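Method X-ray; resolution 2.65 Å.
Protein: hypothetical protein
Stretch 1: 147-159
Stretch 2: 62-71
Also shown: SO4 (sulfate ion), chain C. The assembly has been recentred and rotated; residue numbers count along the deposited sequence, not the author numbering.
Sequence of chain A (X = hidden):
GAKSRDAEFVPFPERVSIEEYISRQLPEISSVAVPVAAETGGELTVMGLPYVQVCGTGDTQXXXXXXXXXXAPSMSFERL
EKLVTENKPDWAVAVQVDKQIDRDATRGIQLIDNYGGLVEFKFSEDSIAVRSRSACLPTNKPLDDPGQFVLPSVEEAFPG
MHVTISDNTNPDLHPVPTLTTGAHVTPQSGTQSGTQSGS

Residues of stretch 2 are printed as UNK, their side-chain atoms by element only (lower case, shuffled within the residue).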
ATOM      1  N   GLY A 147      13.035   7.408 -11.322  1.00 63.85           N
ATOM      2  CA  GLY A 147      13.981   6.406 -10.850  1.00 65.17           C
ATOM      3  C   GLY A 147      15.120   6.946 -10.002  1.00 67.33           C
ATOM      4  O   GLY A 147      15.922   6.166  -9.482  1.00 73.86           O
ATOM      5  N   GLN A 148      15.212   8.271  -9.863  1.00 65.91           N
ATOM      6  CA  GLN A 148      16.281   8.886  -9.070  1.00 64.81           C
ATOM      7  C   GLN A 148      16.160   8.576  -7.574  1.00 62.21           C
ATOM      8  O   GLN A 148      17.156   8.607  -6.862  1.00 66.89           O
ATOM      9  CB  GLN A 148      16.335  10.410  -9.296  1.00 61.69           C
ATOM     10  CG  GLN A 148      15.204  11.201  -8.651  1.00 64.64           C
ATOM     11  CD  GLN A 148      15.201  12.673  -9.048  1.00 67.21           C
ATOM     12  OE1 GLN A 148      16.053  13.444  -8.604  1.00 72.25           O
ATOM     13  NE2 GLN A 148      14.237  13.072  -9.874  1.00 64.85           N
ATOM     14  N   PHE A 149      14.950   8.270  -7.106  1.00 60.36           N
ATOM     15  CA  PHE A 149      14.683   8.139  -5.669  1.00 56.56           C
ATOM     16  C   PHE A 149      14.874   6.726  -5.155  1.00 55.01           C
ATOM     17  O   PHE A 149      14.267   5.795  -5.670  1.00 54.52           O
ATOM     18  CB  PHE A 149      13.254   8.561  -5.362  1.00 57.35           C
ATOM     19  CG  PHE A 149      12.917   9.937  -5.844  1.00 64.11           C
ATOM     20  CD1 PHE A 149      13.410  11.053  -5.186  1.00 63.56           C
ATOM     21  CD2 PHE A 149      12.108  10.116  -6.954  1.00 63.24           C
ATOM     22  CE1 PHE A 149      13.100  12.322  -5.626  1.00 65.52           C
ATOM     23  CE2 PHE A 149      11.793  11.383  -7.400  1.00 64.04           C
ATOM     24  CZ  PHE A 149      12.289  12.488  -6.735  1.00 67.11           C
ATOM     25  N   VAL A 150      15.710   6.575  -4.131  1.00 60.20           N
ATOM     26  CA  VAL A 150      15.883   5.285  -3.468  1.00 62.63           C
ATOM     27  C   VAL A 150      14.598   4.927  -2.745  1.00 59.22           C
ATOM     28  O   VAL A 150      13.923   5.802  -2.209  1.00 56.75           O
ATOM     29  CB  VAL A 150      17.048   5.276  -2.447  1.00 67.44           C
ATOM     30  CG1 VAL A 150      18.364   5.582  -3.143  1.00 71.51           C
ATOM     31  CG2 VAL A 150      16.801   6.250  -1.295  1.00 70.64           C
ATOM     32  N   LEU A 151      14.280   3.637  -2.728  1.00 60.41           N
ATOM     33  CA  LEU A 151      13.082   3.132  -2.066  1.00 56.15           C
ATOM     34  C   LEU A 151      13.469   2.166  -0.956  1.00 54.40           C
ATOM     35  O   LEU A 151      14.516   1.531  -1.023  1.00 58.51           O
ATOM     36  CB  LEU A 151      12.195   2.428  -3.084  1.00 55.11           C
ATOM     37  CG  LEU A 151      11.548   3.364  -4.106  1.00 52.14           C
ATOM     38  CD1 LEU A 151      11.153   2.612  -5.363  1.00 52.77           C
ATOM     39  CD2 LEU A 151      10.353   4.071  -3.490  1.00 56.91           C
ATOM     40  N   PRO A 152      12.625   2.053   0.077  1.00 57.75           N
ATOM     41  CA  PRO A 152      13.028   1.263   1.229  1.00 59.16           C
ATOM     42  C   PRO A 152      13.020  -0.219   0.922  1.00 63.05           C
ATOM     43  O   PRO A 152      12.167  -0.689   0.168  1.00 62.56           O
ATOM     44  CB  PRO A 152      11.960   1.597   2.272  1.00 59.39           C
ATOM     45  CG  PRO A 152      10.750   1.915   1.474  1.00 58.18           C
ATOM     46  CD  PRO A 152      11.225   2.510   0.178  1.00 55.91           C
ATOM     47  N   SER A 153      13.976  -0.941   1.503  1.00 73.04           N
ATOM     48  CA  SER A 153      13.969  -2.396   1.473  1.00 68.19           C
ATOM     49  C   SER A 153      12.713  -2.885   2.176  1.00 66.86           C
ATOM     50  O   SER A 153      12.122  -2.169   2.986  1.00 70.79           O
ATOM     51  CB  SER A 153      15.199  -2.952   2.186  1.00 71.07           C
ATOM     52  OG  SER A 153      15.236  -2.509   3.534  1.00 77.23           O
ATOM     53  N   VAL A 154      12.315  -4.111   1.883  1.00 63.98           N
ATOM     54  CA  VAL A 154      11.159  -4.698   2.542  1.00 65.04           C
ATOM     55  C   VAL A 154      11.392  -4.847   4.054  1.00 67.99           C
ATOM     56  O   VAL A 154      10.438  -4.919   4.827  1.00 67.13           O
ATOM     57  CB  VAL A 154      10.784  -6.050   1.905  1.00 67.88           C
ATOM     58  CG1 VAL A 154      11.782  -7.128   2.298  1.00 70.96           C
ATOM     59  CG2 VAL A 154       9.368  -6.445   2.294  1.00 69.65           C
ATOM     60  N   GLU A 155      12.658  -4.888   4.466  1.00 75.77           N
ATOM     61  CA  GLU A 155      13.016  -4.859   5.885  1.00 84.10           C
ATOM     62  C   GLU A 155      12.489  -3.573   6.514  1.00 84.95           C
ATOM     63  O   GLU A 155      11.827  -3.604   7.556  1.00 89.31           O
ATOM     64  CB  GLU A 155      14.542  -4.918   6.084  1.00 96.41           C
ATOM     65  CG  GLU A 155      15.283  -6.008   5.317  1.00105.24           C
ATOM     66  CD  GLU A 155      14.778  -7.408   5.620  1.00113.83           C
ATOM     67  OE1 GLU A 155      14.416  -7.690   6.785  1.00124.07           O
ATOM     68  OE2 GLU A 155      14.762  -8.234   4.686  1.00112.04           O
ATOM     69  N   GLU A 156      12.793  -2.450   5.864  1.00 83.40           N
ATOM     70  CA  GLU A 156      12.458  -1.119   6.372  1.00 83.58           C
ATOM     71  C   GLU A 156      10.974  -0.797   6.249  1.00 78.30           C
ATOM     72  O   GLU A 156      10.415  -0.116   7.110  1.00 84.49           O
ATOM     73  CB  GLU A 156      13.267  -0.053   5.628  1.00 80.35           C
ATOM     74  CG  GLU A 156      14.768  -0.142   5.867  1.00 80.37           C
ATOM     75  CD  GLU A 156      15.589   0.532   4.783  1.00 79.09           C
ATOM     76  OE1 GLU A 156      15.027   1.315   3.988  1.00 78.74           O
ATOM     77  OE2 GLU A 156      16.809   0.275   4.730  1.00 81.28           O
ATOM     78  N   ALA A 157      10.345  -1.277   5.180  1.00 70.76           N
ATOM     79  CA  ALA A 157       8.922  -1.029   4.945  1.00 70.15           C
ATOM     80  C   ALA A 157       8.021  -1.750   5.951  1.00 72.18           C
ATOM     81  O   ALA A 157       6.940  -1.267   6.274  1.00 78.15           O
ATOM     82  CB  ALA A 157       8.548  -1.428   3.527  1.00 68.04           C
ATOM     83  N   PHE A 158       8.479  -2.894   6.452  1.00 72.14           N
ATOM     84  CA  PHE A 158       7.704  -3.715   7.385  1.00 70.20           C
ATOM     85  C   PHE A 158       8.553  -4.047   8.617  1.00 74.78           C
ATOM     86  O   PHE A 158       8.978  -5.192   8.785  1.00 68.42           O
ATOM     87  CB  PHE A 158       7.251  -5.008   6.688  1.00 67.30           C
ATOM     88  CG  PHE A 158       6.374  -4.781   5.487  1.00 56.44           C
ATOM     89  CD1 PHE A 158       6.931  -4.540   4.238  1.00 56.07           C
ATOM     90  CD2 PHE A 158       4.993  -4.815   5.602  1.00 54.44           C
ATOM     91  CE1 PHE A 158       6.129  -4.331   3.126  1.00 52.71           C
ATOM     92  CE2 PHE A 158       4.185  -4.610   4.489  1.00 54.68           C
ATOM     93  CZ  PHE A 158       4.753  -4.366   3.251  1.00 49.59           C
ATOM     94  N   PRO A 159       8.795  -3.044   9.486  1.00 82.34           N
ATOM     95  CA  PRO A 159       9.760  -3.130  10.595  1.00 83.44           C
ATOM     96  C   PRO A 159       9.662  -4.390  11.461  1.00 91.22           C
ATOM     97  O   PRO A 159      10.681  -5.017  11.750  1.00 93.02           O
ATOM     98  CB  PRO A 159       9.435  -1.894  11.436  1.00 85.66           C
ATOM     99  CG  PRO A 159       8.860  -0.923  10.475  1.00 86.50           C
ATOM    100  CD  PRO A 159       8.114  -1.735   9.458  1.00 83.21           C
ATOM    101  N   UNK A  62       5.038  16.905  -9.836  1.00 57.38           N
ATOM    102  CA  UNK A  62       5.816  16.273  -8.787  1.00 55.43           C
ATOM    103  C   UNK A  62       5.947  14.778  -8.976  1.00 56.86           C
ATOM    104  O   UNK A  62       6.078  14.291 -10.100  1.00 64.12           O
ATOM    105  N   UNK A  63       5.931  14.055  -7.863  1.00 53.08           N
ATOM    106  CA  UNK A  63       6.131  12.620  -7.870  1.00 53.25           C
ATOM    107  C   UNK A  63       5.159  11.922  -6.931  1.00 56.27           C
ATOM    108  O   UNK A  63       4.771  12.463  -5.890  1.00 58.33           O
ATOM    109  c   UNK A  63       8.594  12.595  -8.506  1.00 52.94           C
ATOM    110  c   UNK A  63      10.466  13.911  -9.276  1.00 58.88           C
ATOM    111  c   UNK A  63       7.557  12.280  -7.460  1.00 54.29           C
ATOM    112  c   UNK A  63       9.500  13.630  -8.324  1.00 55.22           C
ATOM    113  c   UNK A  63       9.645  12.117 -10.629  1.00 54.63           C
ATOM    114  c   UNK A  63      10.532  13.150 -10.427  1.00 57.44           C
ATOM    115  c   UNK A  63       8.684  11.841  -9.669  1.00 54.60           C
ATOM    116  o   UNK A  63      11.488  13.414 -11.378  1.00 64.43           O
ATOM    117  N   UNK A  64       4.795  10.706  -7.316  1.00 52.22           N
ATOM    118  CA  UNK A  64       3.850   9.882  -6.594  1.00 54.84           C
ATOM    119  C   UNK A  64       4.555   8.580  -6.250  1.00 51.87           C
ATOM    120  O   UNK A  64       5.385   8.110  -7.021  1.00 48.13           O
ATOM    121  n   UNK A  64       0.043   9.511  -8.757  1.00 62.79           N
ATOM    122  n   UNK A  64      -1.102  11.425  -9.299  1.00 56.91           N
ATOM    123  c   UNK A  64       0.484   8.431  -7.875  1.00 62.06           C
ATOM    124  c   UNK A  64      -0.772  10.504  -8.403  1.00 59.89           C
ATOM    125  c   UNK A  64       2.667   9.589  -7.511  1.00 59.39           C
ATOM    126  c   UNK A  64       1.509   8.886  -6.847  1.00 59.65           C
ATOM    127  n   UNK A  64      -1.247  10.601  -7.162  1.00 59.03           N
ATOM    128  N   UNK A  65       4.221   7.986  -5.113  1.00 51.89           N
ATOM    129  CA  UNK A  65       4.825   6.708  -4.737  1.00 54.06           C
ATOM    130  C   UNK A  65       3.774   5.606  -4.562  1.00 57.35           C
ATOM    131  O   UNK A  65       2.886   5.685  -3.700  1.00 50.21           O
ATOM    132  c   UNK A  65       5.753   6.831  -3.500  1.00 49.90           C
ATOM    133  c   UNK A  65       5.017   7.364  -2.278  1.00 55.96           C
ATOM    134  c   UNK A  65       6.410   5.497  -3.186  1.00 49.19           C
ATOM    135  N   UNK A  66       3.880   4.593  -5.421  1.00 54.90           N
ATOM    136  CA  UNK A  66       3.128   3.357  -5.284  1.00 49.29           C
ATOM    137  C   UNK A  66       3.964   2.444  -4.397  1.00 49.30           C
ATOM    138  O   UNK A  66       5.133   2.193  -4.693  1.00 57.03           O
ATOM    139  c   UNK A  66       2.904   2.676  -6.652  1.00 48.30           C
ATOM    140  c   UNK A  66       2.252   1.312  -6.480  1.00 44.03           C
ATOM    141  c   UNK A  66       2.073   3.566  -7.570  1.00 48.49           C
ATOM    142  N   UNK A  67       3.376   1.949  -3.316  1.00 46.14           N
ATOM    143  CA  UNK A  67       4.117   1.130  -2.352  1.00 47.53           C
ATOM    144  C   UNK A  67       4.175  -0.336  -2.732  1.00 48.93           C
ATOM    145  O   UNK A  67       3.816  -0.721  -3.849  1.00 47.22           O
ATOM    146  N   UNK A  68       4.639  -1.159  -1.794  1.00 50.10           N
ATOM    147  CA  UNK A  68       4.633  -2.607  -1.977  1.00 45.53           C
ATOM    148  C   UNK A  68       3.212  -3.075  -2.158  1.00 47.84           C
ATOM    149  O   UNK A  68       2.278  -2.478  -1.618  1.00 59.73           O
ATOM    150  o   UNK A  68      10.882  -3.322  -0.654  1.00 53.71           O
ATOM    151  c   UNK A  68       7.472  -4.342  -1.343  1.00 49.40           C
ATOM    152  c   UNK A  68       8.813  -2.307  -0.075  1.00 53.32           C
ATOM    153  c   UNK A  68       9.515  -3.332  -0.685  1.00 51.13           C
ATOM    154  c   UNK A  68       6.743  -3.319  -0.743  1.00 49.66           C
ATOM    155  c   UNK A  68       7.438  -2.308  -0.104  1.00 48.74           C
ATOM    156  c   UNK A  68       8.854  -4.351  -1.318  1.00 47.74           C
ATOM    157  c   UNK A  68       5.235  -3.318  -0.767  1.00 49.73           C
ATOM    158  N   UNK A  69       3.047  -4.130  -2.944  1.00 51.10           N
ATOM    159  CA  UNK A  69       1.767  -4.799  -3.052  1.00 49.73           C
ATOM    160  C   UNK A  69       1.931  -6.143  -2.363  1.00 48.35           C
ATOM    161  O   UNK A  69       2.786  -6.927  -2.755  1.00 44.07           O
ATOM    162  c   UNK A  69       0.025  -5.705  -4.610  1.00 49.92           C
ATOM    163  c   UNK A  69       1.367  -5.002  -4.517  1.00 50.85           C
ATOM    164  o   UNK A  69       1.293  -3.724  -5.178  1.00 49.47           O
ATOM    165  N   UNK A  70       1.154  -6.380  -1.307  1.00 51.04           N
ATOM    166  CA  UNK A  70       1.222  -7.645  -0.578  1.00 53.52           C
ATOM    167  C   UNK A  70      -0.112  -8.358  -0.608  1.00 56.69           C
ATOM    168  O   UNK A  70      -1.162  -7.725  -0.709  1.00 65.00           O
ATOM    169  c   UNK A  70       1.661  -7.458   0.887  1.00 52.61           C
ATOM    170  c   UNK A  70       3.017  -6.802   0.947  1.00 55.47           C
ATOM    171  o   UNK A  70       0.709  -6.655   1.595  1.00 51.35           O
ATOM    172  N   UNK A  71      -0.057  -9.684  -0.511  1.00 60.64           N
ATOM    173  CA  UNK A  71      -1.231 -10.528  -0.668  1.00 58.72           C
ATOM    174  C   UNK A  71      -1.382 -11.471   0.519  1.00 61.65           C
ATOM    175  O   UNK A  71      -0.458 -12.212   0.851  1.00 72.22           O
ATOM    176  c   UNK A  71      -1.134 -10.407  -3.165  1.00 54.63           C
ATOM    177  c   UNK A  71      -1.142 -11.346  -1.971  1.00 54.56           C
ATOM    178  c   UNK A  71      -2.308 -12.317  -2.087  1.00 53.80           C
TER
HETATM  179  S   SO4 C 301      -3.335  13.598  -6.482  1.00 78.71           S
HETATM  180  O1  SO4 C 301      -2.505  14.140  -5.379  1.00 67.28           O
HETATM  181  O2  SO4 C 301      -3.768  12.212  -6.185  1.00 60.42           O
HETATM  182  O3  SO4 C 301      -4.540  14.444  -6.633  1.00 94.46           O
HETATM  183  O4  SO4 C 301      -2.549  13.627  -7.735  1.00 61.29           O

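Position 62 has backbone atoms alone, with no CB, and nothing of stretch 1 in reach: Gly-62.

Position 63 carries eight side-chain atoms, one carbon leading to a six-carbon ring that bears an oxygen. A ring carbon lies 3.3 Å from Phe-149 CE2, and the oxygen 3.2 Å from Gln-148 NE2. A phenol ring makes this Tyr-63. Its centroid is 4.7 Å from that of Phe-149 with the planes at 76°, so Phe-149 presents its edge to the tyrosine face.

At position 64 three carbons run to a nitrogen and then to a carbon holding two more nitrogens, a guanidinium: Arg-64. It touches nothing on stretch 1 and instead binds the sulfate, with NH1 3.1 Å from SO4 O2 and NH2 3.1 Å from SO4 O4; a weak bond joins NH1 to SO4 O4 at 3.3 Å.

Position 65 has three carbons, one bearing the other two; its CB points toward stretch 1, one terminal carbon 4.2 Å from Leu-151 CD2: Val-65.

Position 66 repeats the three-carbon branch, but its CB stays 8.2 Å from Leu-151 CD2: Val-66. Position 67 again lacks side-chain atoms: Gly-67.

Position 68 has one carbon, a six-carbon ring and an oxygen, the last 3.0 Å from Pro-152 O. This is Tyr-68, and its OH donates a hydrogen bond to that carbonyl. Val-154 N is also 3.0 Å from Tyr-68 OH, but the angle is too poor for a bond.

Position 69 has a carbon carrying one oxygen and one carbon, CA-to-CB directed away from stretch 1: Thr-69. Position 70 has the same atoms but its CB points toward stretch 1, its terminal carbon 3.8 Å from Phe-158 CZ: Thr-70. Position 71, with three carbons in a branch, is Val-71, out of reach.

The contact buries 403 Å² summed over both sides, and Tyr-68 has the largest covered area of any residue in it. Val-154 CG2 lies over one face of its ring, Ala-157 CB approaches Tyr-68 CE2 to 3.7 Å, and Phe-158 turns its edge toward the ring in an offset edge-to-face pair, centroids 5.8 Å apart and planes at 70°. The helix 154-157 thus packs against the tyrosine while the phenol reaches the carbonyl just ahead of the N-cap, Ser-153, whose OG accepts a weak capping bond from Glu-156 N at 3.4 Å. Tyr-63 and Phe-149 form a second aromatic centre, with Val-65 and Leu-151 adding apolar contact.

Stretch 2 62-71: GYRVVGYTTV
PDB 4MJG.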